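Local coordinates for acyl-CoA dehydrogenase (Slackia heliotrinireducens, PDB 4RM7), which belongs to the acyl-CoA dehydrogenase family, whose subunits join two mostly helical domains to a central beta-sheet domain, at residues M291-A305 against M322-D336. Numbering follows the deposited sequence.
Sequences MEVKLTNMRNLVYGA and MKYYVPKAATEVASD
A chi1 of 176° swings the Y325 ring out opposite the main-chain N and beside the carbonyl carbon, bringing it into a hole formed by K294, N297, M298 and L301. Segments 291-305 and 322-336, whose N-to-C directions lie 147° apart, belong to antiparallel helices 282-311 and 316-341 in the helical bundle of the C-terminal acyl-CoA dehydrogenase domain. M298 answers as a knob among Y325, V326, A329 and A330: a bend at chi3 carries its methyl CE to V333 CG2, 3.5 Å away, while SE lies by the CB of A330. The flexible, unbranched chain of methionine, here modelled as selenomethionine, suits this slot, and the small A329 and A330 let it come close to their backbone. L301 CD1 packs obliquely on the ring, 3.6 Å from Y325 CD2. The phenol oxygen Y325 OH accepts a weak hydrogen bond from N297 ND2 (3.5 Å). N297 also packs on N297 of the second subunit, beside a subunit interface. K294 lays its aliphatic chain along V333 and, extended beyond CG, delivers its charge to the partly exposed margin. There K294 NZ forms a salt bridge with E332 OE1 at 2.6 Å, meeting the carboxylate on its anti side, 25° out of plane.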
HETATM    1  N   MSE A 291      10.676   0.865   8.039  1.00 43.48           N
HETATM    2  CA  MSE A 291      11.100  -0.430   8.572  1.00 41.67           C
HETATM    3  C   MSE A 291      11.100  -0.501  10.106  1.00 40.80           C
HETATM    4  O   MSE A 291      10.661  -1.494  10.682  1.00 43.52           O
HETATM    5  CB  MSE A 291      12.492  -0.775   8.049  1.00 40.15           C
HETATM    6  CG  MSE A 291      12.509  -1.084   6.563  1.00 46.58           C
HETATM    7 SE   MSE A 291      14.235  -0.708   5.737  0.71 47.89          SE
HETATM    8  CE  MSE A 291      15.183  -2.393   6.103  1.00 40.10           C
ATOM      9  N   GLU A 292      11.602   0.533  10.769  1.00 35.60           N
ATOM     10  CA  GLU A 292      11.625   0.501  12.213  1.00 34.69           C
ATOM     11  C   GLU A 292      10.191   0.566  12.779  1.00 36.93           C
ATOM     12  O   GLU A 292       9.916  -0.009  13.836  1.00 41.40           O
ATOM     13  CB  GLU A 292      12.491   1.634  12.765  1.00 37.37           C
ATOM     14  CG  GLU A 292      12.842   1.461  14.258  1.00 39.27           C
ATOM     15  CD  GLU A 292      13.658   0.178  14.556  1.00 42.52           C
ATOM     16  OE1 GLU A 292      14.415  -0.266  13.685  1.00 53.10           O
ATOM     17  OE2 GLU A 292      13.559  -0.387  15.663  1.00 51.54           O
ATOM     18  N   VAL A 293       9.278   1.242  12.082  1.00 38.85           N
ATOM     19  CA  VAL A 293       7.882   1.261  12.512  1.00 40.42           C
ATOM     20  C   VAL A 293       7.290  -0.147  12.434  1.00 44.22           C
ATOM     21  O   VAL A 293       6.616  -0.612  13.360  1.00 43.30           O
ATOM     22  CB  VAL A 293       7.012   2.185  11.662  1.00 35.21           C
ATOM     23  CG1 VAL A 293       5.551   1.869  11.903  1.00 33.66           C
ATOM     24  CG2 VAL A 293       7.295   3.640  11.965  1.00 36.46           C
ATOM     25  N   LYS A 294       7.550  -0.827  11.325  1.00 39.73           N
ATOM     26  CA  LYS A 294       7.034  -2.176  11.173  1.00 41.92           C
ATOM     27  C   LYS A 294       7.626  -3.115  12.226  1.00 47.97           C
ATOM     28  O   LYS A 294       6.895  -3.918  12.804  1.00 41.98           O
ATOM     29  CB  LYS A 294       7.291  -2.694   9.758  1.00 32.09           C
ATOM     30  CG  LYS A 294       6.415  -1.970   8.745  1.00 33.60           C
ATOM     31  CD  LYS A 294       6.680  -2.422   7.348  1.00 34.82           C
ATOM     32  CE  LYS A 294       5.947  -1.536   6.368  1.00 39.85           C
ATOM     33  NZ  LYS A 294       6.249  -1.919   4.958  1.00 46.83           N
ATOM     34  N   LEU A 295       8.927  -2.995  12.501  1.00 41.95           N
ATOM     35  CA  LEU A 295       9.557  -3.852  13.508  1.00 33.65           C
ATOM     36  C   LEU A 295       8.945  -3.581  14.879  1.00 40.47           C
ATOM     37  O   LEU A 295       8.693  -4.512  15.651  1.00 46.12           O
ATOM     38  CB  LEU A 295      11.059  -3.624  13.580  1.00 31.36           C
ATOM     39  CG  LEU A 295      11.938  -4.114  12.451  1.00 36.90           C
ATOM     40  CD1 LEU A 295      13.358  -3.590  12.644  1.00 33.08           C
ATOM     41  CD2 LEU A 295      11.891  -5.639  12.454  1.00 38.93           C
ATOM     42  N   THR A 296       8.715  -2.302  15.174  1.00 35.64           N
ATOM     43  CA  THR A 296       8.095  -1.906  16.440  1.00 34.45           C
ATOM     44  C   THR A 296       6.725  -2.567  16.586  1.00 40.37           C
ATOM     45  O   THR A 296       6.418  -3.150  17.618  1.00 52.08           O
ATOM     46  CB  THR A 296       7.945  -0.373  16.553  1.00 37.10           C
ATOM     47  OG1 THR A 296       9.196   0.253  16.245  1.00 44.46           O
ATOM     48  CG2 THR A 296       7.536   0.030  17.975  1.00 31.94           C
ATOM     49  N   ASN A 297       5.916  -2.481  15.540  1.00 37.63           N
ATOM     50  CA  ASN A 297       4.581  -3.063  15.548  1.00 39.37           C
ATOM     51  C   ASN A 297       4.614  -4.599  15.693  1.00 41.53           C
ATOM     52  O   ASN A 297       3.924  -5.163  16.531  1.00 40.54           O
ATOM     53  CB  ASN A 297       3.816  -2.643  14.273  1.00 39.07           C
ATOM     54  CG  ASN A 297       3.371  -1.175  14.301  1.00 40.71           C
ATOM     55  OD1 ASN A 297       3.319  -0.547  15.360  1.00 45.15           O
ATOM     56  ND2 ASN A 297       3.021  -0.635  13.135  1.00 36.37           N
HETATM   57  N   MSE A 298       5.426  -5.264  14.879  1.00 37.28           N
HETATM   58  CA  MSE A 298       5.618  -6.703  14.979  1.00 34.74           C
HETATM   59  C   MSE A 298       5.933  -7.155  16.394  1.00 38.37           C
HETATM   60  O   MSE A 298       5.327  -8.105  16.894  1.00 41.75           O
HETATM   61  CB  MSE A 298       6.748  -7.161  14.072  1.00 29.86           C
HETATM   62  CG  MSE A 298       6.457  -7.055  12.591  1.00 46.03           C
HETATM   63 SE   MSE A 298       8.000  -7.744  11.611  0.81 55.72          SE
HETATM   64  CE  MSE A 298       8.411  -6.152  10.581  1.00 54.97           C
ATOM     65  N   ARG A 299       6.882  -6.465  17.024  1.00 35.01           N
ATOM     66  CA  ARG A 299       7.391  -6.854  18.336  1.00 32.88           C
ATOM     67  C   ARG A 299       6.304  -6.667  19.378  1.00 39.69           C
ATOM     68  O   ARG A 299       6.079  -7.528  20.220  1.00 44.26           O
ATOM     69  CB  ARG A 299       8.645  -6.046  18.691  1.00 34.47           C
ATOM     70  CG  ARG A 299       9.357  -6.514  19.946  1.00 37.77           C
ATOM     71  CD  ARG A 299      10.772  -5.924  20.074  1.00 34.87           C
ATOM     72  NE  ARG A 299      11.700  -6.570  19.153  1.00 44.84           N
ATOM     73  CZ  ARG A 299      12.358  -5.964  18.165  1.00 45.19           C
ATOM     74  NH1 ARG A 299      12.194  -4.660  17.939  1.00 39.65           N
ATOM     75  NH2 ARG A 299      13.170  -6.683  17.381  1.00 35.34           N
ATOM     76  N   ASN A 300       5.620  -5.536  19.297  1.00 37.45           N
ATOM     77  CA  ASN A 300       4.487  -5.271  20.144  1.00 37.16           C
ATOM     78  C   ASN A 300       3.383  -6.346  20.028  1.00 42.49           C
ATOM     79  O   ASN A 300       2.793  -6.727  21.027  1.00 43.51           O
ATOM     80  CB  ASN A 300       3.916  -3.902  19.807  1.00 39.37           C
ATOM     81  CG  ASN A 300       4.690  -2.772  20.456  1.00 43.99           C
ATOM     82  OD1 ASN A 300       5.369  -2.973  21.470  1.00 38.29           O
ATOM     83  ND2 ASN A 300       4.567  -1.568  19.894  1.00 36.05           N
ATOM     84  N   LEU A 301       3.113  -6.834  18.822  1.00 39.06           N
ATOM     85  CA  LEU A 301       2.053  -7.812  18.647  1.00 35.79           C
ATOM     86  C   LEU A 301       2.514  -9.166  19.159  1.00 35.66           C
ATOM     87  O   LEU A 301       1.778  -9.845  19.870  1.00 39.97           O
ATOM     88  CB  LEU A 301       1.622  -7.923  17.191  1.00 32.55           C
ATOM     89  CG  LEU A 301       0.876  -6.715  16.620  1.00 34.80           C
ATOM     90  CD1 LEU A 301       0.644  -6.897  15.117  1.00 39.90           C
ATOM     91  CD2 LEU A 301      -0.453  -6.494  17.317  1.00 32.35           C
ATOM     92  N   VAL A 302       3.747  -9.539  18.836  1.00 27.87           N
ATOM     93  CA  VAL A 302       4.265 -10.836  19.257  1.00 34.01           C
ATOM     94  C   VAL A 302       4.422 -10.888  20.784  1.00 48.31           C
ATOM     95  O   VAL A 302       3.858 -11.769  21.444  1.00 47.92           O
ATOM     96  CB  VAL A 302       5.585 -11.141  18.556  1.00 31.94           C
ATOM     97  CG1 VAL A 302       6.169 -12.446  19.060  1.00 34.10           C
ATOM     98  CG2 VAL A 302       5.345 -11.237  17.066  1.00 31.42           C
ATOM     99  N   TYR A 303       5.121  -9.910  21.351  1.00 51.60           N
ATOM    100  CA  TYR A 303       5.290  -9.846  22.803  1.00 44.98           C
ATOM    101  C   TYR A 303       3.972  -9.750  23.550  1.00 44.39           C
ATOM    102  O   TYR A 303       3.830 -10.300  24.651  1.00 42.57           O
ATOM    103  CB  TYR A 303       6.152  -8.656  23.215  1.00 42.59           C
ATOM    104  CG  TYR A 303       7.618  -8.782  22.868  1.00 42.28           C
ATOM    105  CD1 TYR A 303       8.543  -7.848  23.351  1.00 36.95           C
ATOM    106  CD2 TYR A 303       8.091  -9.820  22.063  1.00 33.51           C
ATOM    107  CE1 TYR A 303       9.894  -7.943  23.046  1.00 36.28           C
ATOM    108  CE2 TYR A 303       9.457  -9.908  21.736  1.00 37.89           C
ATOM    109  CZ  TYR A 303      10.340  -8.955  22.231  1.00 35.21           C
ATOM    110  OH  TYR A 303      11.671  -9.031  21.958  1.00 41.50           O
ATOM    111  N   GLY A 304       3.014  -9.029  22.979  1.00 43.19           N
ATOM    112  CA  GLY A 304       1.731  -8.849  23.656  1.00 39.61           C
ATOM    113  C   GLY A 304       0.982 -10.179  23.711  1.00 47.25           C
ATOM    114  O   GLY A 304       0.499 -10.587  24.766  1.00 44.90           O
ATOM    115  N   ALA A 305       0.906 -10.873  22.574  1.00 43.24           N
ATOM    116  CA  ALA A 305       0.206 -12.154  22.523  1.00 42.41           C
ATOM    117  C   ALA A 305       0.869 -13.130  23.480  1.00 46.66           C
ATOM    118  O   ALA A 305       0.191 -13.865  24.189  1.00 54.21           O
ATOM    119  CB  ALA A 305       0.181 -12.727  21.093  1.00 32.40           C
HETATM  120  N   MSE A 322      -1.927 -10.682  15.224  1.00 35.64           N
HETATM  121  CA  MSE A 322      -0.497 -10.910  15.120  1.00 39.27           C
HETATM  122  C   MSE A 322      -0.124 -11.704  13.860  1.00 40.19           C
HETATM  123  O   MSE A 322       0.710 -11.278  13.084  1.00 38.49           O
HETATM  124  CB  MSE A 322      -0.009 -11.651  16.373  1.00 35.20           C
HETATM  125  CG  MSE A 322       1.445 -12.028  16.343  1.00 35.45           C
HETATM  126 SE   MSE A 322       1.786 -13.528  17.517  0.66 38.49          SE
HETATM  127  CE  MSE A 322       0.979 -14.909  16.380  1.00 33.73           C
ATOM    128  N   LYS A 323      -0.748 -12.853  13.645  1.00 45.39           N
ATOM    129  CA  LYS A 323      -0.382 -13.679  12.495  1.00 43.06           C
ATOM    130  C   LYS A 323      -0.746 -13.005  11.179  1.00 41.48           C
ATOM    131  O   LYS A 323      -0.118 -13.246  10.158  1.00 45.56           O
ATOM    132  CB  LYS A 323      -1.050 -15.059  12.582  1.00 38.03           C
ATOM    133  CG  LYS A 323      -0.567 -16.048  11.530  1.00 40.14           C
ATOM    134  CD  LYS A 323       0.959 -16.113  11.524  1.00 42.63           C
ATOM    135  CE  LYS A 323       1.485 -17.288  10.707  1.00 41.29           C
ATOM    136  NZ  LYS A 323       1.031 -17.257   9.295  1.00 39.23           N
ATOM    137  N   TYR A 324      -1.772 -12.165  11.198  1.00 39.70           N
ATOM    138  CA  TYR A 324      -2.200 -11.483   9.981  1.00 40.03           C
ATOM    139  C   TYR A 324      -1.163 -10.452   9.568  1.00 45.08           C
ATOM    140  O   TYR A 324      -0.891 -10.255   8.389  1.00 49.88           O
ATOM    141  CB  TYR A 324      -3.569 -10.804  10.188  1.00 39.43           C
ATOM    142  CG  TYR A 324      -4.117 -10.093   8.963  1.00 33.91           C
ATOM    143  CD1 TYR A 324      -4.756 -10.795   7.958  1.00 41.87           C
ATOM    144  CD2 TYR A 324      -4.006  -8.714   8.825  1.00 37.02           C
ATOM    145  CE1 TYR A 324      -5.268 -10.151   6.838  1.00 50.94           C
ATOM    146  CE2 TYR A 324      -4.522  -8.046   7.699  1.00 32.69           C
ATOM    147  CZ  TYR A 324      -5.146  -8.773   6.715  1.00 43.59           C
ATOM    148  OH  TYR A 324      -5.642  -8.128   5.597  1.00 47.85           O
ATOM    149  N   TYR A 325      -0.569  -9.803  10.556  1.00 38.08           N
ATOM    150  CA  TYR A 325       0.237  -8.648  10.274  1.00 41.58           C
ATOM    151  C   TYR A 325       1.715  -8.980  10.049  1.00 38.21           C
ATOM    152  O   TYR A 325       2.341  -8.445   9.142  1.00 44.89           O
ATOM    153  CB  TYR A 325       0.100  -7.628  11.421  1.00 35.28           C
ATOM    154  CG  TYR A 325       1.007  -6.423  11.242  1.00 32.49           C
ATOM    155  CD1 TYR A 325       0.640  -5.356  10.409  1.00 34.29           C
ATOM    156  CD2 TYR A 325       2.232  -6.360  11.881  1.00 26.01           C
ATOM    157  CE1 TYR A 325       1.478  -4.249  10.232  1.00 34.41           C
ATOM    158  CE2 TYR A 325       3.078  -5.244  11.724  1.00 33.71           C
ATOM    159  CZ  TYR A 325       2.696  -4.199  10.895  1.00 39.17           C
ATOM    160  OH  TYR A 325       3.527  -3.106  10.752  1.00 43.41           O
ATOM    161  N   VAL A 326       2.261  -9.862  10.871  1.00 35.74           N
ATOM    162  CA  VAL A 326       3.707  -9.923  11.039  1.00 42.38           C
ATOM    163  C   VAL A 326       4.485 -10.543   9.875  1.00 40.69           C
ATOM    164  O   VAL A 326       5.462  -9.949   9.444  1.00 43.68           O
ATOM    165  CB  VAL A 326       4.085 -10.658  12.361  1.00 40.58           C
ATOM    166  CG1 VAL A 326       5.614 -10.890  12.453  1.00 28.99           C
ATOM    167  CG2 VAL A 326       3.622  -9.812  13.544  1.00 38.18           C
ATOM    168  N   PRO A 327       4.072 -11.722   9.369  1.00 43.45           N
ATOM    169  CA  PRO A 327       4.882 -12.271   8.274  1.00 36.77           C
ATOM    170  C   PRO A 327       4.908 -11.358   7.052  1.00 40.69           C
ATOM    171  O   PRO A 327       5.966 -11.188   6.440  1.00 39.08           O
ATOM    172  CB  PRO A 327       4.188 -13.601   7.955  1.00 36.53           C
ATOM    173  CG  PRO A 327       3.512 -13.988   9.234  1.00 36.16           C
ATOM    174  CD  PRO A 327       3.025 -12.674   9.799  1.00 38.95           C
ATOM    175  N   LYS A 328       3.783 -10.741   6.711  1.00 38.84           N
ATOM    176  CA  LYS A 328       3.790  -9.857   5.552  1.00 35.76           C
ATOM    177  C   LYS A 328       4.669  -8.635   5.849  1.00 37.96           C
ATOM    178  O   LYS A 328       5.471  -8.213   5.006  1.00 44.81           O
ATOM    179  CB  LYS A 328       2.380  -9.434   5.182  1.00 35.85           C
ATOM    180  CG  LYS A 328       2.302  -8.645   3.903  1.00 43.51           C
ATOM    181  CD  LYS A 328       0.962  -8.002   3.789  1.00 49.36           C
ATOM    182  CE  LYS A 328       0.645  -7.655   2.352  1.00 64.67           C
ATOM    183  NZ  LYS A 328      -0.674  -6.956   2.252  1.00 70.19           N
ATOM    184  N   ALA A 329       4.540  -8.083   7.056  1.00 34.98           N
ATOM    185  CA  ALA A 329       5.385  -6.963   7.457  1.00 33.60           C
ATOM    186  C   ALA A 329       6.848  -7.366   7.422  1.00 34.47           C
ATOM    187  O   ALA A 329       7.698  -6.601   6.958  1.00 35.17           O
ATOM    188  CB  ALA A 329       5.015  -6.478   8.823  1.00 25.27           C
ATOM    189  N   ALA A 330       7.140  -8.572   7.900  1.00 30.67           N
ATOM    190  CA  ALA A 330       8.518  -9.035   7.910  1.00 31.36           C
ATOM    191  C   ALA A 330       9.082  -9.106   6.481  1.00 36.65           C
ATOM    192  O   ALA A 330      10.235  -8.723   6.239  1.00 39.01           O
ATOM    193  CB  ALA A 330       8.622 -10.370   8.591  1.00 26.46           C
ATOM    194  N   THR A 331       8.261  -9.577   5.542  1.00 37.44           N
ATOM    195  CA  THR A 331       8.691  -9.718   4.157  1.00 33.40           C
ATOM    196  C   THR A 331       8.996  -8.350   3.557  1.00 33.71           C
ATOM    197  O   THR A 331       9.953  -8.199   2.813  1.00 41.62           O
ATOM    198  CB  THR A 331       7.637 -10.451   3.296  1.00 32.20           C
ATOM    199  OG1 THR A 331       7.346 -11.716   3.891  1.00 40.73           O
ATOM    200  CG2 THR A 331       8.163 -10.704   1.897  1.00 30.58           C
ATOM    201  N   GLU A 332       8.195  -7.356   3.906  1.00 32.71           N
ATOM    202  CA  GLU A 332       8.372  -6.001   3.380  1.00 32.25           C
ATOM    203  C   GLU A 332       9.663  -5.362   3.914  1.00 37.66           C
ATOM    204  O   GLU A 332      10.405  -4.704   3.157  1.00 36.96           O
ATOM    205  CB  GLU A 332       7.148  -5.139   3.715  1.00 31.63           C
ATOM    206  CG  GLU A 332       5.868  -5.671   3.085  1.00 44.22           C
ATOM    207  CD  GLU A 332       4.612  -4.885   3.450  1.00 57.06           C
ATOM    208  OE1 GLU A 332       4.693  -3.946   4.280  1.00 64.85           O
ATOM    209  OE2 GLU A 332       3.544  -5.214   2.887  1.00 57.71           O
ATOM    210  N   VAL A 333       9.938  -5.568   5.206  1.00 33.57           N
ATOM    211  CA  VAL A 333      11.193  -5.106   5.775  1.00 33.25           C
ATOM    212  C   VAL A 333      12.400  -5.746   5.071  1.00 40.45           C
ATOM    213  O   VAL A 333      13.351  -5.057   4.658  1.00 40.14           O
ATOM    214  CB  VAL A 333      11.258  -5.389   7.282  1.00 33.02           C
ATOM    215  CG1 VAL A 333      12.652  -5.044   7.843  1.00 31.00           C
ATOM    216  CG2 VAL A 333      10.222  -4.570   7.979  1.00 32.16           C
ATOM    217  N   ALA A 334      12.369  -7.062   4.933  1.00 38.37           N
ATOM    218  CA  ALA A 334      13.474  -7.742   4.282  1.00 37.30           C
ATOM    219  C   ALA A 334      13.651  -7.246   2.833  1.00 43.22           C
ATOM    220  O   ALA A 334      14.770  -7.005   2.382  1.00 42.25           O
ATOM    221  CB  ALA A 334      13.251  -9.232   4.322  1.00 28.51           C
ATOM    222  N   SER A 335      12.541  -7.061   2.124  1.00 43.66           N
ATOM    223  CA  SER A 335      12.584  -6.547   0.759  1.00 40.38           C
ATOM    224  C   SER A 335      13.174  -5.127   0.676  1.00 44.83           C
ATOM    225  O   SER A 335      13.987  -4.838  -0.220  1.00 51.31           O
ATOM    226  CB  SER A 335      11.187  -6.563   0.144  1.00 31.52           C
ATOM    227  OG  SER A 335      11.252  -6.187  -1.225  1.00 39.84           O
ATOM    228  N   ASP A 336      12.752  -4.255   1.596  1.00 36.16           N
ATOM    229  CA  ASP A 336      13.307  -2.901   1.715  1.00 39.56           C
ATOM    230  C   ASP A 336      14.792  -2.924   2.033  1.00 41.16           C
ATOM    231  O   ASP A 336      15.556  -2.092   1.526  1.00 44.30           O
ATOM    232  CB  ASP A 336      12.582  -2.084   2.791  1.00 42.38           C
ATOM    233  CG  ASP A 336      11.247  -1.536   2.311  1.00 49.42           C
ATOM    234  OD1 ASP A 336      11.164  -1.171   1.120  1.00 47.94           O
ATOM    235  OD2 ASP A 336      10.282  -1.484   3.123  1.00 64.33           O
TER